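Local coordinates for uncharacterized peroxidase-related protein (Silicibacter sp., PDB 2PFX) that is of uncharacterised function but is probably a peroxidase-related oxidoreductase of the AhpD-like carboxymuconolactone decarboxylase family, at residues L61-G64 with S69-E72; E74-V79 with N163-F168; G107-L110 with V116-L119; R124-F129 with H151-R156. All blocks are in the same frame, centred on the assembly; numbering follows the deposited sequence.

Contact 1: L61-G64 with S69-E72; sequences LMLG and SKLE
A small, partly buried packing contact with a water bridge joins Met62 and Leu63, at the C-terminal end of helix 48-63, to Lys70 in the first turn of helix 70-84. No direct hydrogen bond crosses between the segments. Instead a water donates to both backbones, reaching Met62 O at 2.7 Å and Lys70 O at 2.9 Å, so two carbonyls that could not bond to each other are linked through one molecule. Beside it the aliphatic part of Lys70 lies across the last turn of helix 48-63: its CG is 3.9 Å from Met62 O, and its CD meets the Leu63 CD2 methyl at 3.7 Å, the two side chains crossing at about a right angle. CG of Lys70 stands opposite its carbonyl carbon (chi1 -74°), and bends at chi3 and chi4 carry its NZ to 3.9 Å from Leu63 O. Selenomethionine Met62 turns inward to Val164 and Phe168. Arg73 also ties the turn together, with hydrogen bonds to Leu61 O, Gly64 O and Ser69 O. Helix 70-84 starts with reciprocal bonds: Glu72 N donates to Ser69 OG at 2.9 Å, and Ser69 N to Glu72 OE1 at 2.8 Å, on the anti side of a carboxylate whose OE2 pairs with Arg122. This is a capping box opening helix 70-84, the latter helix of a tight helix-loop-helix connection.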
loop_
_atom_site.group_PDB
_atom_site.type_symbol
_atom_site.label_atom_id
_atom_site.label_comp_id
_atom_site.label_asym_id
_atom_site.label_seq_id
_atom_site.Cartn_x
_atom_site.Cartn_y
_atom_site.Cartn_z
ATOM N N LEU A 61 -25.624 15.615 10.876
ATOM C CA LEU A 61 -24.217 15.859 10.580
ATOM C C LEU A 61 -23.966 16.969 9.578
ATOM O O LEU A 61 -23.029 17.740 9.772
ATOM C CB LEU A 61 -23.655 14.551 10.041
ATOM C CG LEU A 61 -23.275 13.467 11.032
ATOM C CD1 LEU A 61 -24.383 12.649 11.656
ATOM C CD2 LEU A 61 -22.393 12.515 10.226
HETATM N N MSE A 62 -24.779 17.006 8.529
HETATM C CA MSE A 62 -24.549 17.935 7.436
HETATM C C MSE A 62 -25.254 19.273 7.603
HETATM O O MSE A 62 -24.770 20.309 7.110
HETATM C CB MSE A 62 -24.991 17.291 6.119
HETATM C CG MSE A 62 -24.159 16.081 5.726
HETATM SE SE MSE A 62 -22.236 16.257 5.881
HETATM C CE MSE A 62 -22.130 17.184 4.213
ATOM N N LEU A 63 -26.402 19.231 8.271
ATOM C CA LEU A 63 -27.183 20.460 8.361
ATOM C C LEU A 63 -27.446 20.921 9.763
ATOM O O LEU A 63 -27.875 22.058 9.942
ATOM C CB LEU A 63 -28.521 20.258 7.598
ATOM C CG LEU A 63 -28.303 19.950 6.101
ATOM C CD1 LEU A 63 -29.597 19.576 5.388
ATOM C CD2 LEU A 63 -27.648 21.122 5.376
ATOM N N GLY A 64 -27.214 20.070 10.748
ATOM C CA GLY A 64 -27.453 20.489 12.114
ATOM C C GLY A 64 -26.395 21.431 12.643
ATOM O O GLY A 64 -25.418 21.768 11.968
ATOM N N SER A 69 -18.885 25.202 8.918
ATOM C CA SER A 69 -19.951 25.618 8.009
ATOM C C SER A 69 -20.561 24.446 7.248
ATOM O O SER A 69 -19.988 23.349 7.221
ATOM C CB SER A 69 -19.402 26.644 7.013
ATOM O OG SER A 69 -18.395 26.099 6.182
ATOM N N LYS A 70 -21.710 24.709 6.614
ATOM C CA LYS A 70 -22.229 23.681 5.711
ATOM C C LYS A 70 -21.209 23.309 4.636
ATOM O O LYS A 70 -21.001 22.127 4.380
ATOM C CB LYS A 70 -23.547 24.151 5.072
ATOM C CG LYS A 70 -24.668 24.087 6.101
ATOM C CD LYS A 70 -26.016 24.479 5.542
ATOM C CE LYS A 70 -26.685 25.571 6.367
ATOM N NZ LYS A 70 -26.882 25.149 7.787
ATOM N N LEU A 71 -20.594 24.320 4.038
ATOM C CA LEU A 71 -19.595 24.154 2.978
ATOM C C LEU A 71 -18.434 23.326 3.485
ATOM O O LEU A 71 -17.994 22.387 2.826
ATOM C CB LEU A 71 -19.121 25.518 2.483
ATOM C CG LEU A 71 -17.903 25.563 1.547
ATOM C CD1 LEU A 71 -18.114 24.685 0.324
ATOM C CD2 LEU A 71 -17.612 27.012 1.174
ATOM N N GLU A 72 -17.973 23.674 4.698
ATOM C CA GLU A 72 -16.829 22.956 5.245
ATOM C C GLU A 72 -17.101 21.458 5.332
ATOM O O GLU A 72 -16.229 20.641 5.034
ATOM C CB GLU A 72 -16.467 23.574 6.597
ATOM C CG GLU A 72 -15.477 24.713 6.466
ATOM C CD GLU A 72 -15.319 25.606 7.677
ATOM O OE1 GLU A 72 -16.095 25.510 8.645
ATOM O OE2 GLU A 72 -14.379 26.440 7.665
HETATM O O HOH W 1 -23.336 20.477 4.797
#

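Contact 2: E74-V79 with N163-F168; sequences EMIAVV and NVTGFF
Ile76 and Ala77 of helix 70-84 pack on Val164, Thr165 and Phe168 of helix 155-178 in the buried centre of the AhpD-like helical fold. The axes of the two short segments pass 9.0 Å apart at a crossing angle of -39°. Ala77 CB sits almost centrally over one face of the Phe168 ring, 3.6 Å from its centroid, a CH-pi contact. CD2 of Phe167 lies over the opposite face, offset toward the rim, and His93 meets the ring edge-to-face. On the N-terminal side of this pair, the CG2 branch of Ile76, placed opposite its backbone N, reaches Val164 CG1 at 3.6 Å and Thr165 OG1 at 3.5 Å. That hydroxyl is bonded to Ile161 O in its own helix, so it can face a methyl while buried. A leucine in place of Phe168 would probably leave the Ala77 methyl without an aromatic face to rest on and His93 without its ring partner. His93 is also hydrogen-bonded to Glu74, a pairing consistent with the proton relays of AhpD relatives. Between the two segments themselves there are no hydrogen bonds, so their association rests on dispersion and CH-pi contacts.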
loop_
_atom_site.group_PDB
_atom_site.type_symbol
_atom_site.label_atom_id
_atom_site.label_comp_id
_atom_site.label_asym_id
_atom_site.label_seq_id
_atom_site.Cartn_x
_atom_site.Cartn_y
_atom_site.Cartn_z
ATOM N N GLU A 74 -19.285 19.812 3.545
ATOM C CA GLU A 74 -19.318 19.291 2.170
ATOM C C GLU A 74 -17.905 19.105 1.625
ATOM O O GLU A 74 -17.668 18.175 0.854
ATOM C CB GLU A 74 -20.098 20.214 1.250
ATOM C CG GLU A 74 -21.600 20.139 1.368
ATOM C CD GLU A 74 -22.203 18.782 1.045
ATOM O OE1 GLU A 74 -21.469 17.881 0.592
ATOM O OE2 GLU A 74 -23.434 18.649 1.258
HETATM N N MSE A 75 -16.981 19.978 2.010
HETATM C CA MSE A 75 -15.593 19.838 1.574
HETATM C C MSE A 75 -14.981 18.557 2.116
HETATM O O MSE A 75 -14.237 17.837 1.459
HETATM C CB MSE A 75 -14.814 21.094 2.016
HETATM C CG MSE A 75 -15.213 22.328 1.220
HETATM SE SE MSE A 75 -14.405 23.904 2.036
HETATM C CE MSE A 75 -12.785 23.604 1.069
ATOM N N ILE A 76 -15.300 18.235 3.359
ATOM C CA ILE A 76 -14.806 17.029 3.979
ATOM C C ILE A 76 -15.345 15.845 3.192
ATOM O O ILE A 76 -14.635 14.910 2.847
ATOM C CB ILE A 76 -15.230 16.922 5.450
ATOM C CG1 ILE A 76 -14.475 17.854 6.397
ATOM C CG2 ILE A 76 -15.095 15.501 5.971
ATOM C CD1 ILE A 76 -15.111 17.969 7.783
ATOM N N ALA A 77 -16.641 15.953 2.896
ATOM C CA ALA A 77 -17.280 14.845 2.182
ATOM C C ALA A 77 -16.578 14.490 0.883
ATOM O O ALA A 77 -16.356 13.326 0.547
ATOM C CB ALA A 77 -18.728 15.219 1.900
ATOM N N VAL A 78 -16.259 15.525 0.122
ATOM C CA VAL A 78 -15.612 15.326 -1.180
ATOM C C VAL A 78 -14.201 14.806 -1.064
ATOM O O VAL A 78 -13.744 13.987 -1.854
ATOM C CB VAL A 78 -15.604 16.639 -1.985
ATOM C CG1 VAL A 78 -14.843 16.467 -3.299
ATOM C CG2 VAL A 78 -17.029 17.067 -2.248
ATOM N N VAL A 79 -13.452 15.288 -0.079
ATOM C CA VAL A 79 -12.088 14.777 0.092
ATOM C C VAL A 79 -12.131 13.309 0.479
ATOM O O VAL A 79 -11.407 12.460 -0.075
ATOM C CB VAL A 79 -11.346 15.642 1.118
ATOM C CG1 VAL A 79 -10.081 14.963 1.611
ATOM C CG2 VAL A 79 -11.055 17.003 0.499
ATOM N N ASN A 163 -16.991 12.851 12.858
ATOM C CA ASN A 163 -18.239 12.151 12.504
ATOM C C ASN A 163 -18.587 12.351 11.043
ATOM O O ASN A 163 -19.035 11.404 10.383
ATOM C CB ASN A 163 -19.366 12.588 13.437
ATOM C CG ASN A 163 -19.364 11.727 14.687
ATOM O OD1 ASN A 163 -20.133 10.769 14.781
ATOM N ND2 ASN A 163 -18.493 12.063 15.629
ATOM N N VAL A 164 -18.387 13.562 10.525
ATOM C CA VAL A 164 -18.645 13.787 9.111
ATOM C C VAL A 164 -17.731 12.876 8.292
ATOM O O VAL A 164 -18.188 12.197 7.389
ATOM C CB VAL A 164 -18.463 15.254 8.728
ATOM C CG1 VAL A 164 -18.516 15.448 7.222
ATOM C CG2 VAL A 164 -19.538 16.062 9.440
ATOM N N THR A 165 -16.451 12.867 8.632
ATOM C CA THR A 165 -15.479 12.032 7.956
ATOM C C THR A 165 -15.884 10.556 8.007
ATOM O O THR A 165 -15.956 9.861 6.990
ATOM C CB THR A 165 -14.085 12.172 8.613
ATOM O OG1 THR A 165 -13.598 13.525 8.481
ATOM C CG2 THR A 165 -13.060 11.286 7.930
ATOM N N GLY A 166 -16.176 10.041 9.200
ATOM C CA GLY A 166 -16.598 8.649 9.345
ATOM C C GLY A 166 -17.853 8.349 8.549
ATOM O O GLY A 166 -17.932 7.291 7.911
ATOM N N PHE A 167 -18.811 9.265 8.578
ATOM C CA PHE A 167 -20.057 9.066 7.831
ATOM C C PHE A 167 -19.783 8.852 6.352
ATOM O O PHE A 167 -20.377 7.929 5.801
ATOM C CB PHE A 167 -21.007 10.237 8.064
ATOM C CG PHE A 167 -22.385 10.126 7.454
ATOM C CD1 PHE A 167 -23.327 9.209 7.882
ATOM C CD2 PHE A 167 -22.702 10.987 6.415
ATOM C CE1 PHE A 167 -24.568 9.159 7.273
ATOM C CE2 PHE A 167 -23.936 10.980 5.815
ATOM C CZ PHE A 167 -24.864 10.066 6.274
ATOM N N PHE A 168 -18.909 9.631 5.702
ATOM C CA PHE A 168 -18.692 9.402 4.273
ATOM C C PHE A 168 -17.866 8.162 4.039
ATOM O O PHE A 168 -17.923 7.585 2.945
ATOM C CB PHE A 168 -18.086 10.651 3.583
ATOM C CG PHE A 168 -19.296 11.593 3.465
ATOM C CD1 PHE A 168 -20.218 11.404 2.446
ATOM C CD2 PHE A 168 -19.483 12.589 4.404
ATOM C CE1 PHE A 168 -21.331 12.224 2.374
ATOM C CE2 PHE A 168 -20.589 13.427 4.324
ATOM C CZ PHE A 168 -21.505 13.238 3.303
#

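Contact 3: G107-L110 with V116-L119; sequences GEML and VAPL
Selenomethionine Met109 carries the close-packed part of this contact, reaching from helix 104-112 to the loop that leads into helix 121-136. Its CG leaves opposite the carbonyl carbon (chi1 -73°) and the chain then runs extended, which brings successive atoms against successive residues of the loop. Near its base, CG meets the CG2 methyl of Val116 at 3.8 Å, the two side chains crossing at a slant. Farther out, SE lies 3.8 Å from Ala117 CA and 3.9 Å from Ala117 CB, touching backbone and methyl together. SE is also 4.0 Å from Pro118 CD, where the selenomethionine crosses the proline at about a right angle. Pro118 is the centre of an inverse gamma turn, closed by a weak hydrogen bond from Leu119 N to Ala117 O at 2.9 Å; the turn redirects the chain shortly before helix 121-136 begins. Leu110, the next residue on the helix, fits more loosely: its CD2 stays 4.4 Å from Ala117 CB, and the leucine packs instead on Met75 and Val78 of helix 70-84. Leu119 likewise packs its CD2 on Met75, and its CD1 stays 4.9 Å from Leu110 CD2. On the outer flank, where Val116 and Pro118 are partly exposed, cover comes from the third subunit, whose Phe87 packs on both Met109 and Val116 and whose Gly1 touches Pro118.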
loop_
_atom_site.group_PDB
_atom_site.type_symbol
_atom_site.label_atom_id
_atom_site.label_comp_id
_atom_site.label_asym_id
_atom_site.label_seq_id
_atom_site.Cartn_x
_atom_site.Cartn_y
_atom_site.Cartn_z
ATOM N N GLY A 107 -14.686 22.931 -6.326
ATOM C CA GLY A 107 -15.214 21.559 -6.365
ATOM C C GLY A 107 -14.324 20.604 -7.120
ATOM O O GLY A 107 -14.160 19.460 -6.690
ATOM N N GLU A 108 -13.742 21.100 -8.220
ATOM C CA GLU A 108 -12.933 20.193 -9.036
ATOM C C GLU A 108 -11.655 19.828 -8.330
ATOM O O GLU A 108 -11.183 18.692 -8.341
ATOM C CB GLU A 108 -12.667 20.845 -10.397
ATOM C CG GLU A 108 -13.948 21.089 -11.173
ATOM C CD GLU A 108 -14.570 19.774 -11.593
ATOM O OE1 GLU A 108 -13.957 19.156 -12.497
ATOM O OE2 GLU A 108 -15.620 19.355 -11.060
HETATM N N MSE A 109 -11.076 20.842 -7.705
HETATM C CA MSE A 109 -9.857 20.644 -6.940
HETATM C C MSE A 109 -10.055 19.609 -5.851
HETATM O O MSE A 109 -9.203 18.755 -5.664
HETATM C CB MSE A 109 -9.367 21.966 -6.327
HETATM C CG MSE A 109 -8.772 22.927 -7.336
HETATM SE SE MSE A 109 -8.551 24.671 -6.500
HETATM C CE MSE A 109 -7.098 25.165 -7.655
ATOM N N LEU A 110 -11.159 19.652 -5.115
ATOM C CA LEU A 110 -11.357 18.725 -4.005
ATOM C C LEU A 110 -11.644 17.323 -4.535
ATOM O O LEU A 110 -11.268 16.333 -3.928
ATOM C CB LEU A 110 -12.477 19.207 -3.086
ATOM C CG LEU A 110 -12.296 20.579 -2.430
ATOM C CD1 LEU A 110 -13.333 20.845 -1.345
ATOM C CD2 LEU A 110 -10.923 20.756 -1.801
ATOM N N VAL A 116 -4.035 20.820 -3.881
ATOM C CA VAL A 116 -3.687 21.916 -4.771
ATOM C C VAL A 116 -4.500 23.154 -4.421
ATOM O O VAL A 116 -4.222 24.224 -4.936
ATOM C CB VAL A 116 -3.975 21.624 -6.263
ATOM C CG1 VAL A 116 -3.168 20.436 -6.727
ATOM C CG2 VAL A 116 -5.466 21.392 -6.448
ATOM N N ALA A 117 -5.520 23.009 -3.590
ATOM C CA ALA A 117 -6.413 24.142 -3.379
ATOM C C ALA A 117 -5.753 25.193 -2.479
ATOM O O ALA A 117 -5.159 24.830 -1.463
ATOM C CB ALA A 117 -7.727 23.672 -2.786
ATOM N N PRO A 118 -5.878 26.463 -2.826
ATOM C CA PRO A 118 -5.275 27.525 -1.983
ATOM C C PRO A 118 -6.186 27.880 -0.828
ATOM O O PRO A 118 -6.856 28.913 -0.769
ATOM C CB PRO A 118 -5.158 28.684 -2.977
ATOM C CG PRO A 118 -6.361 28.515 -3.852
ATOM C CD PRO A 118 -6.566 27.039 -3.982
ATOM N N LEU A 119 -6.208 26.978 0.143
ATOM C CA LEU A 119 -7.068 27.115 1.298
ATOM C C LEU A 119 -6.324 27.804 2.442
ATOM O O LEU A 119 -5.100 27.719 2.527
ATOM C CB LEU A 119 -7.469 25.735 1.846
ATOM C CG LEU A 119 -8.265 24.880 0.860
ATOM C CD1 LEU A 119 -8.525 23.496 1.422
ATOM C CD2 LEU A 119 -9.568 25.577 0.510
#

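Contact 4: R124-F129 with H151-R156; sequences RVMLDF and HGFNDR. With ACT (acetate ion), chain C.
Val125 sets both methyls against the His151 ring, CG1 and CG2 each 3.8 Å from His151 CD2, with the two side chains crossing at about a right angle. His151 stands just past the end of helix 142-150, which closes in a Schellman motif: Gly152, with phi 103°, is the C-prime residue, and Phe153 N and Gly152 N turn back to Leu148 O and Arg149 O. That reversal brings Phe153 onto helix 121-136. CG2 of Val125 lies near the plane of the phenyl ring, 4.3 Å from Phe153 CE2, while Met126 CB meets Phe153 CZ at 3.8 Å. The selenium of Met126 completes an oblique Met-aromatic contact, 5.3 Å from the ring centroid, and its chain leads on to Glu72 and Ile76. An alanine at His151 would probably strip the ring from the Val125 methyls, opening a gap beside them, and leave the acetate without its imidazole donor. On helix 121-136 Arg124 and Asp128 form a salt bridge one turn apart, and Arg124 also pairs with Glu141 of the fourth subunit. The acetate, probably from the crystallisation liquor, takes a hydrogen bond in the plane of the imidazole, from His151 ND1 to its O atom at 2.9 Å and 161°.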
loop_
_atom_site.group_PDB
_atom_site.type_symbol
_atom_site.label_atom_id
_atom_site.label_comp_id
_atom_site.label_asym_id
_atom_site.label_seq_id
_atom_site.Cartn_x
_atom_site.Cartn_y
_atom_site.Cartn_z
ATOM N N ARG A 124 -7.341 23.719 5.502
ATOM C CA ARG A 124 -6.434 22.668 5.025
ATOM C C ARG A 124 -6.188 21.639 6.099
ATOM O O ARG A 124 -6.157 20.435 5.810
ATOM C CB ARG A 124 -5.119 23.309 4.568
ATOM C CG ARG A 124 -4.095 22.280 4.156
ATOM C CD ARG A 124 -4.600 21.269 3.094
ATOM N NE ARG A 124 -3.419 20.399 2.835
ATOM C CZ ARG A 124 -2.590 20.521 1.810
ATOM N NH1 ARG A 124 -2.699 21.426 0.848
ATOM N NH2 ARG A 124 -1.571 19.666 1.754
ATOM N N VAL A 125 -5.983 22.009 7.370
ATOM C CA VAL A 125 -5.701 20.960 8.358
ATOM C C VAL A 125 -6.946 20.132 8.652
ATOM O O VAL A 125 -6.862 18.944 8.963
ATOM C CB VAL A 125 -5.090 21.528 9.644
ATOM C CG1 VAL A 125 -3.799 22.273 9.257
ATOM C CG2 VAL A 125 -6.019 22.444 10.421
HETATM N N MSE A 126 -8.113 20.744 8.533
HETATM C CA MSE A 126 -9.375 20.027 8.625
HETATM C C MSE A 126 -9.417 18.887 7.608
HETATM O O MSE A 126 -9.715 17.729 7.929
HETATM C CB MSE A 126 -10.507 21.015 8.425
HETATM C CG MSE A 126 -11.896 20.396 8.500
HETATM SE SE MSE A 126 -13.245 21.647 7.969
HETATM C CE MSE A 126 -12.801 21.633 6.115
ATOM N N LEU A 127 -9.087 19.208 6.369
ATOM C CA LEU A 127 -9.046 18.182 5.327
ATOM C C LEU A 127 -7.915 17.175 5.469
ATOM O O LEU A 127 -8.082 15.997 5.143
ATOM C CB LEU A 127 -9.010 18.835 3.939
ATOM C CG LEU A 127 -10.209 19.726 3.616
ATOM C CD1 LEU A 127 -10.061 20.372 2.253
ATOM C CD2 LEU A 127 -11.532 18.957 3.687
ATOM N N ASP A 128 -6.747 17.581 5.939
ATOM C CA ASP A 128 -5.652 16.655 6.170
ATOM C C ASP A 128 -6.005 15.608 7.231
ATOM O O ASP A 128 -5.642 14.431 7.128
ATOM C CB ASP A 128 -4.429 17.435 6.634
ATOM C CG ASP A 128 -3.692 18.226 5.580
ATOM O OD1 ASP A 128 -3.940 18.036 4.370
ATOM O OD2 ASP A 128 -2.851 19.049 6.011
ATOM N N PHE A 129 -6.702 16.046 8.277
ATOM C CA PHE A 129 -7.176 15.154 9.334
ATOM C C PHE A 129 -8.198 14.144 8.793
ATOM O O PHE A 129 -8.146 12.949 9.067
ATOM C CB PHE A 129 -7.764 16.011 10.461
ATOM C CG PHE A 129 -8.059 15.271 11.765
ATOM C CD1 PHE A 129 -7.090 15.135 12.751
ATOM C CD2 PHE A 129 -9.305 14.719 12.017
ATOM C CE1 PHE A 129 -7.376 14.483 13.933
ATOM C CE2 PHE A 129 -9.594 14.044 13.182
ATOM C CZ PHE A 129 -8.606 13.902 14.134
ATOM N N HIS A 151 -5.343 25.573 15.015
ATOM C CA HIS A 151 -5.947 26.402 13.991
ATOM C C HIS A 151 -7.410 26.745 14.275
ATOM O O HIS A 151 -8.111 27.122 13.343
ATOM C CB HIS A 151 -5.835 25.734 12.622
ATOM C CG HIS A 151 -4.402 25.621 12.215
ATOM N ND1 HIS A 151 -3.732 26.685 11.642
ATOM C CD2 HIS A 151 -3.535 24.603 12.295
ATOM C CE1 HIS A 151 -2.495 26.292 11.394
ATOM N NE2 HIS A 151 -2.338 25.024 11.774
ATOM N N GLY A 152 -7.810 26.668 15.539
ATOM C CA GLY A 152 -9.021 27.270 16.013
ATOM C C GLY A 152 -10.176 26.325 16.225
ATOM O O GLY A 152 -11.236 26.809 16.640
ATOM N N PHE A 153 -9.992 25.021 15.976
ATOM C CA PHE A 153 -11.056 24.068 16.285
ATOM C C PHE A 153 -11.054 23.673 17.756
ATOM O O PHE A 153 -10.012 23.339 18.319
ATOM C CB PHE A 153 -10.911 22.798 15.440
ATOM C CG PHE A 153 -11.039 23.072 13.953
ATOM C CD1 PHE A 153 -12.277 23.404 13.418
ATOM C CD2 PHE A 153 -9.947 23.004 13.119
ATOM C CE1 PHE A 153 -12.417 23.639 12.056
ATOM C CE2 PHE A 153 -10.075 23.209 11.760
ATOM C CZ PHE A 153 -11.315 23.519 11.231
ATOM N N ASN A 154 -12.228 23.696 18.380
ATOM C CA ASN A 154 -12.329 23.169 19.724
ATOM C C ASN A 154 -12.702 21.678 19.679
ATOM O O ASN A 154 -12.781 21.057 18.624
ATOM C CB ASN A 154 -13.317 23.997 20.523
ATOM C CG ASN A 154 -14.759 23.872 20.113
ATOM O OD1 ASN A 154 -15.112 23.022 19.300
ATOM N ND2 ASN A 154 -15.603 24.730 20.681
ATOM N N ASP A 155 -12.927 21.076 20.839
ATOM C CA ASP A 155 -13.058 19.618 20.865
ATOM C C ASP A 155 -14.400 19.199 20.278
ATOM O O ASP A 155 -14.485 18.117 19.697
ATOM C CB ASP A 155 -12.903 19.070 22.270
ATOM C CG ASP A 155 -11.467 18.879 22.687
ATOM O OD1 ASP A 155 -10.552 19.291 21.941
ATOM O OD2 ASP A 155 -11.252 18.306 23.775
ATOM N N ARG A 156 -15.401 20.053 20.416
ATOM C CA ARG A 156 -16.676 19.741 19.778
ATOM C C ARG A 156 -16.483 19.751 18.272
ATOM O O ARG A 156 -17.039 18.944 17.548
ATOM C CB ARG A 156 -17.725 20.740 20.245
ATOM C CG ARG A 156 -19.024 20.719 19.492
ATOM C CD ARG A 156 -19.825 19.408 19.462
ATOM N NE ARG A 156 -20.573 19.517 18.186
ATOM C CZ ARG A 156 -21.717 20.157 18.000
ATOM N NH1 ARG A 156 -22.372 20.750 18.984
ATOM N NH2 ARG A 156 -22.270 20.202 16.795
HETATM C C ACT C . -5.756 29.727 12.513
HETATM O O ACT C . -5.281 29.190 11.519
HETATM O OXT ACT C . -5.221 29.627 13.602
HETATM C CH3 ACT C . -7.019 30.501 12.396
#

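Overall arrangement
Contact 2 lies nearest the middle of the chain, its centre about 10 Å from that of contact 1, 13 Å from contact 4 and 15 Å from contact 3. Contacts 1 and 2 share helix 70-84 and come in series, whereas contacts 3 and 4 are nested within the long loop that contact 2 closes; contact 4 shares helix 155-178 with it. Leu127 joins three of them, its CD2 packing on Ile76 and Val79 and its CD1 on Leu110 and Leu119. Helix 70-84 thus runs through the core and helices 48-63, 87-101, 104-112, 121-136 and 155-178 pack against it, while contacts 2, 3 and 4 also reach neighbouring subunits of the six-chain assembly.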